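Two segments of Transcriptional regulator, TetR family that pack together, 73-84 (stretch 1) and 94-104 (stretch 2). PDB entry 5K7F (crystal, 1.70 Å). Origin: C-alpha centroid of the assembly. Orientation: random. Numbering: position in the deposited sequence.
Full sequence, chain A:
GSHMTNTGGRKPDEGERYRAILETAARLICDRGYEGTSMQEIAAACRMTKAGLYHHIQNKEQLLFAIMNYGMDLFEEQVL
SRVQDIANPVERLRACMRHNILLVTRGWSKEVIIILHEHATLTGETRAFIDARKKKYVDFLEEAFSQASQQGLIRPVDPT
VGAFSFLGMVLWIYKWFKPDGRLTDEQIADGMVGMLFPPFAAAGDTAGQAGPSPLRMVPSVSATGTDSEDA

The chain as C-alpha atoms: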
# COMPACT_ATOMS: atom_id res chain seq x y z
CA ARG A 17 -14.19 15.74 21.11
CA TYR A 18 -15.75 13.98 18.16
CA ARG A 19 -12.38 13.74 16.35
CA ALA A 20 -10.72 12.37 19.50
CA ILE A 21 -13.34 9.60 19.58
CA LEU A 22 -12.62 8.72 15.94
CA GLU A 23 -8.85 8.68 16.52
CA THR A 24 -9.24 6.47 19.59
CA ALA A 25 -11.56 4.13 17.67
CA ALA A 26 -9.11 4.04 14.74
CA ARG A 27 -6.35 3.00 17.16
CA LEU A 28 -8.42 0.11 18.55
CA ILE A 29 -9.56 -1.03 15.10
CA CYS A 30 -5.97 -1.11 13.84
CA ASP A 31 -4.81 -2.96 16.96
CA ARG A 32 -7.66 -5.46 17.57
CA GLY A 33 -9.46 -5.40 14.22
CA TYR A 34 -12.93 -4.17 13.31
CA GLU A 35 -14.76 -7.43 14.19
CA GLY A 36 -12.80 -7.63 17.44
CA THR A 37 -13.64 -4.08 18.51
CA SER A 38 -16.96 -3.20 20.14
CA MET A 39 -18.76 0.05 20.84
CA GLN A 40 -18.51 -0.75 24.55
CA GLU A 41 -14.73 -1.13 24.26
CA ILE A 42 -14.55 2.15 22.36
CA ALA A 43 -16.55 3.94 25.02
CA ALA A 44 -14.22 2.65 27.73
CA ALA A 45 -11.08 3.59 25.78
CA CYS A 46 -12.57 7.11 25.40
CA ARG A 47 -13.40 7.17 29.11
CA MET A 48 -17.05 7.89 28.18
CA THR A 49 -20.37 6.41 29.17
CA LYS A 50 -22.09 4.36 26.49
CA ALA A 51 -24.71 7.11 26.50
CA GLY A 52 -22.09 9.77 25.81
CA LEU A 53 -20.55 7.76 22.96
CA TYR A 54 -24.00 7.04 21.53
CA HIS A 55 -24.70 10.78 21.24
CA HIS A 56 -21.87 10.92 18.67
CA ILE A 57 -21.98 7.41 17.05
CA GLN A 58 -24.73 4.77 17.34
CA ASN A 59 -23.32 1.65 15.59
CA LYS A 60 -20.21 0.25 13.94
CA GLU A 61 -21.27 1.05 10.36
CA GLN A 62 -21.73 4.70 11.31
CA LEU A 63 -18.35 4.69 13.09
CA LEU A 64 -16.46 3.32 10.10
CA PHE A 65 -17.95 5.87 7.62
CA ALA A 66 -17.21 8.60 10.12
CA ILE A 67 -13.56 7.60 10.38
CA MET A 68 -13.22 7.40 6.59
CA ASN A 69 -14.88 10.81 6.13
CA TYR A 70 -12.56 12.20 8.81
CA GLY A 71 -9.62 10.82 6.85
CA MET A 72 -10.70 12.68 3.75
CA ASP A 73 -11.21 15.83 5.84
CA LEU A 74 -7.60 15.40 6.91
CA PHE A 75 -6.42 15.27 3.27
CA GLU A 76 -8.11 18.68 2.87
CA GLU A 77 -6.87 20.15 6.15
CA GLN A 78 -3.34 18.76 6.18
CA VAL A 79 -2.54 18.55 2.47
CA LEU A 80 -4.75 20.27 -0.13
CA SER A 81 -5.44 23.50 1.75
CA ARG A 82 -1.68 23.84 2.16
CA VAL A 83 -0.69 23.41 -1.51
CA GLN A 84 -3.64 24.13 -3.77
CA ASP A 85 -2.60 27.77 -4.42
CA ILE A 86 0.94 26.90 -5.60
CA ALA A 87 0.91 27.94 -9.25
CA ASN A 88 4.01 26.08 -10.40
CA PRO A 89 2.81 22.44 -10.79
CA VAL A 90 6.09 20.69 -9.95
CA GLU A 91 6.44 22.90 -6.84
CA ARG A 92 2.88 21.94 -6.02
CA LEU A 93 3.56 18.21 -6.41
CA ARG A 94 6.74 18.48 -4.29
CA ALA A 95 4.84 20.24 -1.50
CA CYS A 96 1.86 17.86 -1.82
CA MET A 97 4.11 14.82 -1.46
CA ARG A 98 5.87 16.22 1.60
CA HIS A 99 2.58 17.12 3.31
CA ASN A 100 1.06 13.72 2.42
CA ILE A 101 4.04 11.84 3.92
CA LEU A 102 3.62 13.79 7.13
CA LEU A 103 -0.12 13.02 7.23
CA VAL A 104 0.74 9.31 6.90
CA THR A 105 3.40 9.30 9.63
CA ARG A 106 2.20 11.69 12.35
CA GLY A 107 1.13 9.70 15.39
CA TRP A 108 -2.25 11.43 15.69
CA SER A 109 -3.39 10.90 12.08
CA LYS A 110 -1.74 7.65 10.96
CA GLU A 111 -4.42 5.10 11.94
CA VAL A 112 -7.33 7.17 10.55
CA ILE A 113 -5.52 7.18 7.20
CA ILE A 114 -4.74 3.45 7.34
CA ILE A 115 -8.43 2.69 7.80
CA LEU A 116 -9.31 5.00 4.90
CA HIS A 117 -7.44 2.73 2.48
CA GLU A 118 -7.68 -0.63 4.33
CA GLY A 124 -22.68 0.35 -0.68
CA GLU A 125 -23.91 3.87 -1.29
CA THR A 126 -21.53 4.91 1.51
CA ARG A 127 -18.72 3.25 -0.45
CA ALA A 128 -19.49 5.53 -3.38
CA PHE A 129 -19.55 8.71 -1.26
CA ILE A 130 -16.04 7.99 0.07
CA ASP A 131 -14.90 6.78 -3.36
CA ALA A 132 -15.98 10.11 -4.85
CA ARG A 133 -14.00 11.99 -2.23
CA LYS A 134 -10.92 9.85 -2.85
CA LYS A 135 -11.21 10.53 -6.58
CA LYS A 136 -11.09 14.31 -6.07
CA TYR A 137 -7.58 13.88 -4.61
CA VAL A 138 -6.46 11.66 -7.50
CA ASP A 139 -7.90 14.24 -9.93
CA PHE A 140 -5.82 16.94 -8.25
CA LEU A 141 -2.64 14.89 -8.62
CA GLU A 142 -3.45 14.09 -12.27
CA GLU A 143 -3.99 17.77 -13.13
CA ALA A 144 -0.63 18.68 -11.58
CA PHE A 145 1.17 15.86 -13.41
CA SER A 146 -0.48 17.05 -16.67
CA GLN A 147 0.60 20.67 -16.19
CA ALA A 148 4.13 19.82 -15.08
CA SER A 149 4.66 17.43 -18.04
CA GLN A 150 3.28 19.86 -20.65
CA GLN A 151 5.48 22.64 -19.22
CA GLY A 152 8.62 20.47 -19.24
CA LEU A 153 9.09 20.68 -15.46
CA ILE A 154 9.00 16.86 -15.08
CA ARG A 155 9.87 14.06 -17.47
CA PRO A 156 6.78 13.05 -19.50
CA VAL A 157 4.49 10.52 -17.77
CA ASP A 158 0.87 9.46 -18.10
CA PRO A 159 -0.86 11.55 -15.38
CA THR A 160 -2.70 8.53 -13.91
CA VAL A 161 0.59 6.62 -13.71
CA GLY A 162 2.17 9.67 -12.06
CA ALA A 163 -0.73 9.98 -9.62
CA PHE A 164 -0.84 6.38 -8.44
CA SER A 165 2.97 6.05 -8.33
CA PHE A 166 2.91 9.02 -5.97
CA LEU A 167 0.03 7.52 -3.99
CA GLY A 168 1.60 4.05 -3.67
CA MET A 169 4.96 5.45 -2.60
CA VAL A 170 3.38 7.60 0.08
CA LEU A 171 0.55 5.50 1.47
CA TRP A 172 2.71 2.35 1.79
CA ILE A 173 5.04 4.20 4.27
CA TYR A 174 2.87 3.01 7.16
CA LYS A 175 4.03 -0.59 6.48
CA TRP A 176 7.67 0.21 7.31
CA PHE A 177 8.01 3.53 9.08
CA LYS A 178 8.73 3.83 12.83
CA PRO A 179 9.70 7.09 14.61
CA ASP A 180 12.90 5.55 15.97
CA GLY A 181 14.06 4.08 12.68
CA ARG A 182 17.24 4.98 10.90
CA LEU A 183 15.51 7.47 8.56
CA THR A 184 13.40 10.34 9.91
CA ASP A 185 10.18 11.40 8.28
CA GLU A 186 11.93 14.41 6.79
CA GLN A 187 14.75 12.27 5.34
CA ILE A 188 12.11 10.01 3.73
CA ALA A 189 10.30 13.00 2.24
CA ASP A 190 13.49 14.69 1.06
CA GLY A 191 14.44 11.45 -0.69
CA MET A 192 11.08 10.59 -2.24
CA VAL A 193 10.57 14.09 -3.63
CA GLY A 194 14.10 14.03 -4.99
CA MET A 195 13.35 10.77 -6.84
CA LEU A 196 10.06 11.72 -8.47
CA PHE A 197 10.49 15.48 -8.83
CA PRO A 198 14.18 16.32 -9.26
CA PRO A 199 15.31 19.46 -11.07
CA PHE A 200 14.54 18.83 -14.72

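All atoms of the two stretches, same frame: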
# COMPACT_ATOMS: atom_id res chain seq x y z
N ASP A 73 -11.33 14.49 5.27
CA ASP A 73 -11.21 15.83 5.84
C ASP A 73 -9.76 16.16 6.15
O ASP A 73 -9.32 17.31 6.01
CB ASP A 73 -12.03 15.95 7.12
CG ASP A 73 -13.50 16.10 6.87
OD1 ASP A 73 -13.90 16.35 5.73
OD2 ASP A 73 -14.26 16.02 7.87
N LEU A 74 -9.00 15.16 6.60
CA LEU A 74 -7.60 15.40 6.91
C LEU A 74 -6.79 15.67 5.65
O LEU A 74 -5.87 16.49 5.69
CB LEU A 74 -7.01 14.23 7.69
CG LEU A 74 -7.52 14.07 9.10
CD1 LEU A 74 -6.90 12.87 9.81
CD2 LEU A 74 -7.25 15.41 9.90
N PHE A 75 -7.06 14.94 4.55
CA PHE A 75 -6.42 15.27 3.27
C PHE A 75 -6.66 16.74 2.89
O PHE A 75 -5.75 17.43 2.41
CB PHE A 75 -6.88 14.30 2.16
CG PHE A 75 -6.03 13.03 2.06
CD1 PHE A 75 -4.88 13.01 1.25
CD2 PHE A 75 -6.35 11.87 2.76
CE1 PHE A 75 -4.11 11.89 1.15
CE2 PHE A 75 -5.54 10.72 2.68
CZ PHE A 75 -4.42 10.75 1.88
N GLU A 76 -7.87 17.26 3.09
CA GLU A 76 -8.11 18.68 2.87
C GLU A 76 -7.31 19.56 3.84
O GLU A 76 -6.63 20.51 3.44
CB GLU A 76 -9.60 19.00 3.03
CG GLU A 76 -9.91 20.49 2.99
CD GLU A 76 -9.64 21.13 1.63
OE1 GLU A 76 -9.59 20.38 0.60
OE2 GLU A 76 -9.52 22.38 1.60
N GLU A 77 -7.40 19.26 5.13
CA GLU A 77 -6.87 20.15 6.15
C GLU A 77 -5.35 20.11 6.22
O GLU A 77 -4.71 21.13 6.51
CB GLU A 77 -7.49 19.76 7.48
CG GLU A 77 -8.99 19.94 7.46
CD GLU A 77 -9.65 19.55 8.76
OE1 GLU A 77 -8.93 19.16 9.71
OE2 GLU A 77 -10.90 19.64 8.82
N GLN A 78 -4.77 18.94 6.01
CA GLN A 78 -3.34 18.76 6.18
C GLN A 78 -2.58 18.74 4.87
O GLN A 78 -1.35 18.76 4.90
CB GLN A 78 -3.05 17.47 6.93
CG GLN A 78 -3.59 17.38 8.32
CD GLN A 78 -2.94 18.44 9.22
OE1 GLN A 78 -1.70 18.58 9.24
NE2 GLN A 78 -3.75 19.19 9.96
N VAL A 79 -3.26 18.65 3.73
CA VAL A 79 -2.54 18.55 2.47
C VAL A 79 -3.05 19.60 1.48
O VAL A 79 -2.37 20.58 1.20
CB VAL A 79 -2.63 17.12 1.88
CG1 VAL A 79 -1.88 17.06 0.57
CG2 VAL A 79 -2.09 16.08 2.85
N LEU A 80 -4.27 19.42 0.96
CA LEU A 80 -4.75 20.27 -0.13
C LEU A 80 -4.79 21.76 0.23
O LEU A 80 -4.40 22.62 -0.56
CB LEU A 80 -6.14 19.84 -0.56
CG LEU A 80 -6.16 18.55 -1.29
CD1 LEU A 80 -7.61 18.20 -1.53
CD2 LEU A 80 -5.46 18.67 -2.63
N SER A 81 -5.31 22.09 1.40
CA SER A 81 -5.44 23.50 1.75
C SER A 81 -4.08 24.15 1.87
O SER A 81 -3.97 25.37 1.77
CB SER A 81 -6.24 23.65 3.03
OG SER A 81 -5.58 23.06 4.14
N ARG A 82 -3.03 23.35 2.02
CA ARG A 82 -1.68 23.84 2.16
C ARG A 82 -0.98 24.03 0.83
O ARG A 82 0.03 24.73 0.80
CB ARG A 82 -0.87 22.90 3.04
CG ARG A 82 -1.52 22.44 4.38
CD ARG A 82 -1.47 23.48 5.46
NE ARG A 82 -2.20 23.00 6.63
CZ ARG A 82 -2.35 23.69 7.75
NH1 ARG A 82 -1.80 24.89 7.86
NH2 ARG A 82 -3.05 23.16 8.74
N VAL A 83 -1.47 23.42 -0.27
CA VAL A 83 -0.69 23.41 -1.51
C VAL A 83 -1.49 23.90 -2.70
O VAL A 83 -0.92 24.18 -3.76
CB VAL A 83 -0.12 22.00 -1.81
CG1 VAL A 83 0.75 21.48 -0.64
CG2 VAL A 83 -1.23 20.97 -2.17
N GLN A 84 -2.81 24.00 -2.57
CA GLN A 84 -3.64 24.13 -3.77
C GLN A 84 -3.41 25.45 -4.50
O GLN A 84 -3.68 25.53 -5.71
CB GLN A 84 -5.12 23.96 -3.44
CG GLN A 84 -5.68 25.04 -2.56
CD GLN A 84 -6.99 24.65 -1.90
OE1 GLN A 84 -7.48 23.54 -2.09
NE2 GLN A 84 -7.54 25.55 -1.09
N ARG A 94 5.71 18.68 -5.32
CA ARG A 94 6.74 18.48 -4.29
C ARG A 94 6.20 18.80 -2.89
O ARG A 94 6.45 18.06 -1.93
CB ARG A 94 7.95 19.37 -4.58
CG ARG A 94 8.73 18.98 -5.79
CD ARG A 94 9.93 19.90 -6.02
NE ARG A 94 10.62 19.57 -7.25
CZ ARG A 94 11.10 20.46 -8.13
NH1 ARG A 94 10.96 21.76 -7.90
NH2 ARG A 94 11.69 20.03 -9.23
N ALA A 95 5.43 19.87 -2.79
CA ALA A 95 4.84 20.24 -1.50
C ALA A 95 3.75 19.26 -1.10
O ALA A 95 3.64 18.92 0.08
CB ALA A 95 4.29 21.67 -1.55
N CYS A 96 2.95 18.79 -2.09
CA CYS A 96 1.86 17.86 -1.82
C CYS A 96 2.40 16.54 -1.28
O CYS A 96 1.91 16.00 -0.28
CB CYS A 96 1.04 17.66 -3.08
SG CYS A 96 -0.57 16.88 -2.84
N MET A 97 3.47 16.05 -1.91
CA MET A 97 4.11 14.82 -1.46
C MET A 97 4.64 14.95 -0.04
O MET A 97 4.45 14.03 0.78
CB MET A 97 5.25 14.45 -2.39
CG MET A 97 5.87 13.10 -2.00
SD MET A 97 7.06 12.51 -3.21
CE MET A 97 6.14 11.16 -3.89
N ARG A 98 5.34 16.05 0.25
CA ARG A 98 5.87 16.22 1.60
C ARG A 98 4.74 16.27 2.64
O ARG A 98 4.76 15.51 3.62
CB ARG A 98 6.76 17.46 1.66
CG ARG A 98 7.45 17.69 3.00
CD ARG A 98 8.35 18.91 2.92
NE ARG A 98 9.27 19.06 4.06
CZ ARG A 98 10.45 18.45 4.20
NH1 ARG A 98 10.92 17.57 3.30
NH2 ARG A 98 11.18 18.74 5.27
N HIS A 99 3.72 17.08 2.39
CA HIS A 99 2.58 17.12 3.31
C HIS A 99 1.89 15.77 3.46
O HIS A 99 1.50 15.38 4.57
CB HIS A 99 1.58 18.18 2.85
CG HIS A 99 2.00 19.60 3.18
ND1 HIS A 99 2.10 20.09 4.46
CD2 HIS A 99 2.41 20.62 2.37
CE1 HIS A 99 2.51 21.35 4.44
NE2 HIS A 99 2.69 21.70 3.17
N ASN A 100 1.71 15.03 2.35
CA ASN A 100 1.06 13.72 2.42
C ASN A 100 1.89 12.72 3.26
O ASN A 100 1.34 11.91 4.00
CB ASN A 100 0.84 13.20 1.00
CG ASN A 100 -0.25 12.17 0.88
OD1 ASN A 100 -0.86 12.08 -0.19
ND2 ASN A 100 -0.52 11.39 1.92
N ILE A 101 3.22 12.76 3.15
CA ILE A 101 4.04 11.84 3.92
C ILE A 101 3.90 12.14 5.40
O ILE A 101 3.86 11.23 6.24
CB ILE A 101 5.50 11.91 3.46
CG1 ILE A 101 5.67 11.29 2.08
CG2 ILE A 101 6.45 11.16 4.44
CD1 ILE A 101 6.97 11.63 1.39
N LEU A 102 3.84 13.41 5.73
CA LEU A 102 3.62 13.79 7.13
C LEU A 102 2.25 13.31 7.61
O LEU A 102 2.12 12.74 8.70
CB LEU A 102 3.82 15.31 7.31
CG LEU A 102 5.22 15.91 7.00
CD1 LEU A 102 5.21 17.42 7.13
CD2 LEU A 102 6.32 15.24 7.82
N LEU A 103 1.19 13.53 6.83
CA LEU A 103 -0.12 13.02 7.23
C LEU A 103 -0.12 11.51 7.51
O LEU A 103 -0.80 11.03 8.41
CB LEU A 103 -1.14 13.36 6.15
CG LEU A 103 -2.51 12.71 6.28
CD1 LEU A 103 -3.23 13.18 7.49
CD2 LEU A 103 -3.37 13.01 5.05
N VAL A 104 0.69 10.75 6.77
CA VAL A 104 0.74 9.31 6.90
C VAL A 104 1.51 8.87 8.13
O VAL A 104 1.25 7.78 8.65
CB VAL A 104 1.38 8.75 5.61
CG1 VAL A 104 1.90 7.39 5.82
CG2 VAL A 104 0.31 8.72 4.50
O HOH W 1 0.55 17.15 6.50
O HOH W 2 2.89 24.04 1.37

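Two helical segments of one chain pack in a nearly antiparallel pair, their N-to-C directions 152° apart and their axes 8.6 Å apart at closest approach. The contact buries 521 Å² summed over both sides and contains no direct hydrogen bond between the stretches; it is held by interlocked apolar side chains, two CH-pi contacts and two bridging waters.

Along stretch 2, Arg94 stays out of reach, and contact begins at Ala95, whose short side chain points toward stretch 1 and lets Val83 come close (Val83 CG1 to Ala95 CB, 3.7 Å). Cys96, buried, points sideways and sets its sulfur against Val79 (Val79 CG1 to Cys96 SG, 3.7 Å), while its CB lies 4.1 Å from Val83 CG2. Met97 points away and Arg98 does not reach across.

His99 sits where the backbones come close, its CA 5.4 Å from Val79 CA. Its ring is covered on one face by the aliphatic start of Arg82, with Arg82 CB 3.9 Å from the ring centroid of His99 and 17° off the normal; the rest of the arginine leads away, and its NE donates to Glu77 O within stretch 1 (3.1 Å). Val83 CG1 reaches His99 CD2 at 3.5 Å. The imidazole also keeps a polar link: water 2 joins His99 NE2 (3.0 Å from the water O) to Arg82 O (3.0 Å from the same O). Water 1 donates to both Gln78 O (3.0 Å from its O) and His99 O (2.8 Å from its O), tying the two backbones together near the wider pi-type turn at 76-80.

Asn100 places OD1 near the plane of the Phe75 ring, at its edge (Phe75 CE1 to Asn100 OD1, 3.5 Å). That oxygen is hydrogen-bonded elsewhere in the structure, whereas ND2 is buried here without a partner. Ile101 and Leu102 make no contact.

Leu103 gives the largest covered area, 98 Å², and its side chain (chi1 t, chi2 p) fits as a knob among Leu74, Phe75, Gln78 and Val79. Its branches spread over this pocket: Leu103 CD1 meets Leu74 CB at 3.9 Å, and Leu103 CD2 lies 3.8 Å from the Phe75 ring centroid, only 5° off the normal, and 4.0 Å from Val79 CG2. The reciprocal knob is Val79, seated among Cys96, His99, Asn100 and Leu103, where its compact branched side chain touches both Cys96 and Leu103. Val104 falls beyond contact range.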